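Local coordinates for protein putative mannose-1-phosphate guanylyl transferase (Thermus thermophilus, PDB 2CU2) that probably transfers a guanylyl group from GTP to mannose 1-phosphate, making GDP-mannose, at residues A[157-168]-A[238-248]. Sequence-based numbering, arbitrary orientation.
Sequences EGAWYRGEGFVE and MEKAERVRVVL
R245 runs its extended chain across one face of the W160 indole. R245 CD sits 3.9 Å from the centroid of the W160 five-membered ring, a CH-pi contact. W160 CZ2 lies over the centre of the R245 guanidinium, the two planes 33° apart. W160 CG stands between its backbone N and carbonyl carbon (chi1 61°), which swings the ring onto R245. W160 NE1 donates a 2.9 Å hydrogen bond to the anti lone pair of E157 OE1, which is likely to restrict the ring's rotation. With W160 cut back to an alanine, the R245 chain is likely to lose its cover on this side and E157 OE1 the indole donor.

Strands 160-167 and 244-249 pair antiparallel. Y161 and V246 form a hydrogen-bonded pair, with Y161 N to V246 O at 2.7 Å. G163 N reaches V244 O at 2.7 Å, but from above the carbonyl plane. G163 CA packs against V246 CG2. R162 bends at chi2 (83°) and sends NH2 to E242 O, 3.1 Å away. Y161 CE1 meets L248 CD1 at 3.5 Å. At the far end F166 takes V244 CG1 at its ring edge, 3.8 Å from CE1, and M238 CB over one face. A water bridges F166 N and E239 O.

R245 NH2 makes a salt bridge with E130, R245 NH1 a hydrogen bond to A128 O. Y161 OH is hydrogen-bonded to R156. The pairing joins the 150-167 hairpin to strand 244-249 in the mixed sheet of the nucleotidyltransferase domain. W160, E130 and A128 probably hold the R245 guanidinium in one orientation, with E157 near but short of a salt bridge.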
loop_
_atom_site.group_PDB
_atom_site.type_symbol
_atom_site.label_atom_id
_atom_site.label_comp_id
_atom_site.label_asym_id
_atom_site.label_seq_id
_atom_site.Cartn_x
_atom_site.Cartn_y
_atom_site.Cartn_z
ATOM N N GLU A 157 50.761 2.245 4.485
ATOM C CA GLU A 157 51.774 2.082 5.524
ATOM C C GLU A 157 51.356 0.906 6.398
ATOM O O GLU A 157 50.724 1.089 7.439
ATOM C CB GLU A 157 51.863 3.337 6.393
ATOM C CG GLU A 157 51.967 4.642 5.622
ATOM C CD GLU A 157 51.802 5.858 6.520
ATOM O OE1 GLU A 157 51.170 5.732 7.595
ATOM O OE2 GLU A 157 52.300 6.942 6.147
ATOM N N GLY A 158 51.702 -0.302 5.972
ATOM C CA GLY A 158 51.334 -1.477 6.737
ATOM C C GLY A 158 49.849 -1.789 6.620
ATOM O O GLY A 158 49.332 -1.966 5.518
ATOM N N ALA A 159 49.156 -1.835 7.756
ATOM C CA ALA A 159 47.730 -2.146 7.777
ATOM C C ALA A 159 46.797 -0.988 7.429
ATOM O O ALA A 159 45.584 -1.172 7.381
ATOM C CB ALA A 159 47.346 -2.719 9.142
ATOM N N TRP A 160 47.350 0.193 7.180
ATOM C CA TRP A 160 46.506 1.339 6.860
ATOM C C TRP A 160 47.133 2.250 5.798
ATOM O O TRP A 160 48.236 2.043 5.305
ATOM C CB TRP A 160 46.238 2.131 8.144
ATOM C CG TRP A 160 47.507 2.645 8.722
ATOM C CD1 TRP A 160 48.243 3.773 8.285
ATOM C CD2 TRP A 160 48.208 2.120 9.875
ATOM N NE1 TRP A 160 49.345 4.004 9.046
ATOM C CE2 TRP A 160 49.351 2.936 10.076
ATOM C CE3 TRP A 160 47.977 1.044 10.727
ATOM C CZ2 TRP A 160 50.229 2.652 11.109
ATOM C CZ3 TRP A 160 48.852 0.764 11.762
ATOM C CH2 TRP A 160 49.991 1.569 11.947
ATOM N N TYR A 161 46.343 3.267 5.415
ATOM C CA TYR A 161 46.768 4.248 4.434
ATOM C C TYR A 161 46.970 5.607 5.091
ATOM O O TYR A 161 46.410 5.910 6.136
ATOM C CB TYR A 161 45.687 4.345 3.357
ATOM C CG TYR A 161 45.627 3.074 2.585
ATOM C CD1 TYR A 161 44.877 2.004 3.065
ATOM C CD2 TYR A 161 46.297 2.954 1.367
ATOM C CE1 TYR A 161 44.786 0.831 2.331
ATOM C CE2 TYR A 161 46.215 1.777 0.638
ATOM C CZ TYR A 161 45.467 0.718 1.117
ATOM O OH TYR A 161 45.369 -0.453 0.391
ATOM N N ARG A 162 47.790 6.466 4.467
ATOM C CA ARG A 162 47.783 7.826 4.981
ATOM C C ARG A 162 46.630 8.623 4.377
ATOM O O ARG A 162 46.501 8.764 3.168
ATOM C CB ARG A 162 49.120 8.475 4.608
ATOM C CG ARG A 162 49.238 9.902 5.133
ATOM C CD ARG A 162 49.702 9.950 6.594
ATOM N NE ARG A 162 49.432 11.269 7.178
ATOM C CZ ARG A 162 50.484 12.082 7.393
ATOM N NH1 ARG A 162 51.707 11.682 7.086
ATOM N NH2 ARG A 162 50.284 13.299 7.906
ATOM N N GLY A 163 45.733 9.107 5.258
ATOM C CA GLY A 163 44.660 9.966 4.773
ATOM C C GLY A 163 45.230 11.206 4.084
ATOM O O GLY A 163 46.161 11.845 4.553
ATOM N N GLU A 164 44.666 11.522 2.909
ATOM C CA GLU A 164 45.222 12.632 2.145
ATOM C C GLU A 164 44.155 13.631 1.697
ATOM O O GLU A 164 44.346 14.411 0.773
ATOM C CB GLU A 164 45.951 12.059 0.931
ATOM C CG GLU A 164 47.418 11.745 1.232
ATOM C CD GLU A 164 48.218 11.763 -0.054
ATOM O OE1 GLU A 164 47.720 12.272 -1.048
ATOM O OE2 GLU A 164 49.341 11.258 -0.050
ATOM N N GLY A 165 42.985 13.608 2.368
ATOM C CA GLY A 165 41.972 14.619 2.060
ATOM C C GLY A 165 40.544 14.066 2.151
ATOM O O GLY A 165 40.285 12.897 1.897
ATOM N N PHE A 166 39.660 14.991 2.586
ATOM C CA PHE A 166 38.245 14.682 2.734
ATOM C C PHE A 166 37.399 15.567 1.820
ATOM O O PHE A 166 37.495 16.789 1.819
ATOM C CB PHE A 166 37.850 14.916 4.195
ATOM C CG PHE A 166 38.283 13.754 5.038
ATOM C CD1 PHE A 166 39.602 13.675 5.466
ATOM C CD2 PHE A 166 37.355 12.813 5.451
ATOM C CE1 PHE A 166 39.989 12.651 6.319
ATOM C CE2 PHE A 166 37.750 11.789 6.309
ATOM C CZ PHE A 166 39.065 11.706 6.748
ATOM N N VAL A 167 36.580 14.899 0.989
ATOM C CA VAL A 167 35.708 15.638 0.088
ATOM C C VAL A 167 34.237 15.357 0.398
ATOM O O VAL A 167 33.824 14.227 0.625
ATOM C CB VAL A 167 36.029 15.219 -1.348
ATOM C CG1 VAL A 167 37.423 15.709 -1.740
ATOM C CG2 VAL A 167 35.980 13.707 -1.476
ATOM N N GLU A 168 33.449 16.444 0.456
ATOM C CA GLU A 168 32.021 16.275 0.691
ATOM C C GLU A 168 31.319 15.703 -0.544
ATOM O O GLU A 168 31.890 15.567 -1.619
ATOM C CB GLU A 168 31.429 17.632 1.079
ATOM C CG GLU A 168 31.094 17.706 2.570
ATOM C CD GLU A 168 31.233 19.129 3.057
ATOM O OE1 GLU A 168 31.148 19.345 4.257
ATOM O OE2 GLU A 168 31.418 20.016 2.227
ATOM N N MET A 238 37.554 16.761 10.701
ATOM C CA MET A 238 38.238 15.797 9.845
ATOM C C MET A 238 38.841 16.426 8.585
ATOM O O MET A 238 39.970 16.153 8.200
ATOM C CB MET A 238 37.241 14.700 9.470
ATOM C CG MET A 238 36.885 13.809 10.662
ATOM S SD MET A 238 38.330 13.381 11.646
ATOM C CE MET A 238 37.480 13.003 13.186
ATOM N N GLU A 239 38.035 17.266 7.912
ATOM C CA GLU A 239 38.490 17.826 6.643
ATOM C C GLU A 239 39.674 18.783 6.817
ATOM O O GLU A 239 40.320 19.202 5.864
ATOM C CB GLU A 239 37.312 18.546 5.986
ATOM C CG GLU A 239 36.179 17.584 5.622
ATOM C CD GLU A 239 35.028 18.361 5.023
ATOM O OE1 GLU A 239 33.958 17.792 4.863
ATOM O OE2 GLU A 239 35.216 19.537 4.714
ATOM N N LYS A 240 39.931 19.153 8.086
ATOM C CA LYS A 240 41.039 20.071 8.353
ATOM C C LYS A 240 42.218 19.378 9.047
ATOM O O LYS A 240 43.313 19.918 9.163
ATOM C CB LYS A 240 40.509 21.222 9.213
ATOM C CG LYS A 240 39.052 21.571 8.892
ATOM C CD LYS A 240 38.846 23.069 8.652
ATOM C CE LYS A 240 37.450 23.389 8.105
ATOM N NZ LYS A 240 36.684 24.123 9.109
ATOM N N ALA A 241 41.967 18.148 9.548
ATOM C CA ALA A 241 43.012 17.422 10.275
ATOM C C ALA A 241 44.237 17.101 9.402
ATOM O O ALA A 241 44.133 16.641 8.273
ATOM C CB ALA A 241 42.408 16.121 10.812
ATOM N N GLU A 242 45.432 17.377 9.981
ATOM C CA GLU A 242 46.686 17.220 9.235
ATOM C C GLU A 242 47.286 15.805 9.332
ATOM O O GLU A 242 47.969 15.329 8.434
ATOM C CB GLU A 242 47.692 18.245 9.771
ATOM C CG GLU A 242 47.393 19.669 9.305
ATOM C CD GLU A 242 48.292 20.646 10.028
ATOM O OE1 GLU A 242 48.058 20.906 11.193
ATOM O OE2 GLU A 242 49.190 21.188 9.390
ATOM N N ARG A 243 47.059 15.134 10.483
ATOM C CA ARG A 243 47.589 13.783 10.663
ATOM C C ARG A 243 46.480 12.722 10.688
ATOM O O ARG A 243 45.938 12.377 11.730
ATOM C CB ARG A 243 48.372 13.749 11.977
ATOM C CG ARG A 243 49.726 14.448 11.865
ATOM C CD ARG A 243 50.479 14.462 13.201
ATOM N NE ARG A 243 51.521 13.431 13.215
ATOM C CZ ARG A 243 52.095 13.150 14.399
ATOM N NH1 ARG A 243 51.712 13.787 15.492
ATOM N NH2 ARG A 243 53.052 12.219 14.465
ATOM N N VAL A 244 46.104 12.228 9.484
ATOM C CA VAL A 244 45.003 11.283 9.361
ATOM C C VAL A 244 45.453 9.949 8.757
ATOM O O VAL A 244 46.212 9.884 7.800
ATOM C CB VAL A 244 43.939 11.916 8.466
ATOM C CG1 VAL A 244 42.755 10.964 8.313
ATOM C CG2 VAL A 244 43.459 13.221 9.075
ATOM N N ARG A 245 44.983 8.856 9.388
ATOM C CA ARG A 245 45.208 7.531 8.822
ATOM C C ARG A 245 43.878 6.865 8.458
ATOM O O ARG A 245 42.834 7.144 9.030
ATOM C CB ARG A 245 45.944 6.681 9.861
ATOM C CG ARG A 245 47.429 7.030 9.968
ATOM C CD ARG A 245 48.073 6.409 11.214
ATOM N NE ARG A 245 49.525 6.607 11.197
ATOM C CZ ARG A 245 50.214 6.224 12.290
ATOM N NH1 ARG A 245 49.584 5.687 13.322
ATOM N NH2 ARG A 245 51.541 6.382 12.324
ATOM N N VAL A 246 43.925 5.989 7.438
ATOM C CA VAL A 246 42.693 5.337 7.007
ATOM C C VAL A 246 42.857 3.818 6.904
ATOM O O VAL A 246 43.789 3.307 6.296
ATOM C CB VAL A 246 42.302 5.914 5.645
ATOM C CG1 VAL A 246 40.975 5.313 5.184
ATOM C CG2 VAL A 246 42.164 7.422 5.744
ATOM N N VAL A 247 41.891 3.125 7.492
ATOM C CA VAL A 247 41.755 1.677 7.390
ATOM C C VAL A 247 40.619 1.286 6.441
ATOM O O VAL A 247 39.497 1.763 6.533
ATOM C CB VAL A 247 41.486 1.121 8.789
ATOM C CG1 VAL A 247 41.321 -0.396 8.721
ATOM C CG2 VAL A 247 42.649 1.451 9.706
ATOM N N LEU A 248 40.959 0.410 5.476
ATOM C CA LEU A 248 39.952 -0.023 4.517
ATOM C C LEU A 248 39.167 -1.236 5.024
ATOM O O LEU A 248 39.702 -2.308 5.274
ATOM C CB LEU A 248 40.663 -0.384 3.210
ATOM C CG LEU A 248 41.157 0.843 2.443
ATOM C CD1 LEU A 248 41.591 0.501 1.018
ATOM C CD2 LEU A 248 40.098 1.936 2.319
HETATM O O HOH W 1 43.624 -0.624 5.416
HETATM O O HOH W 2 40.380 17.695 3.535
#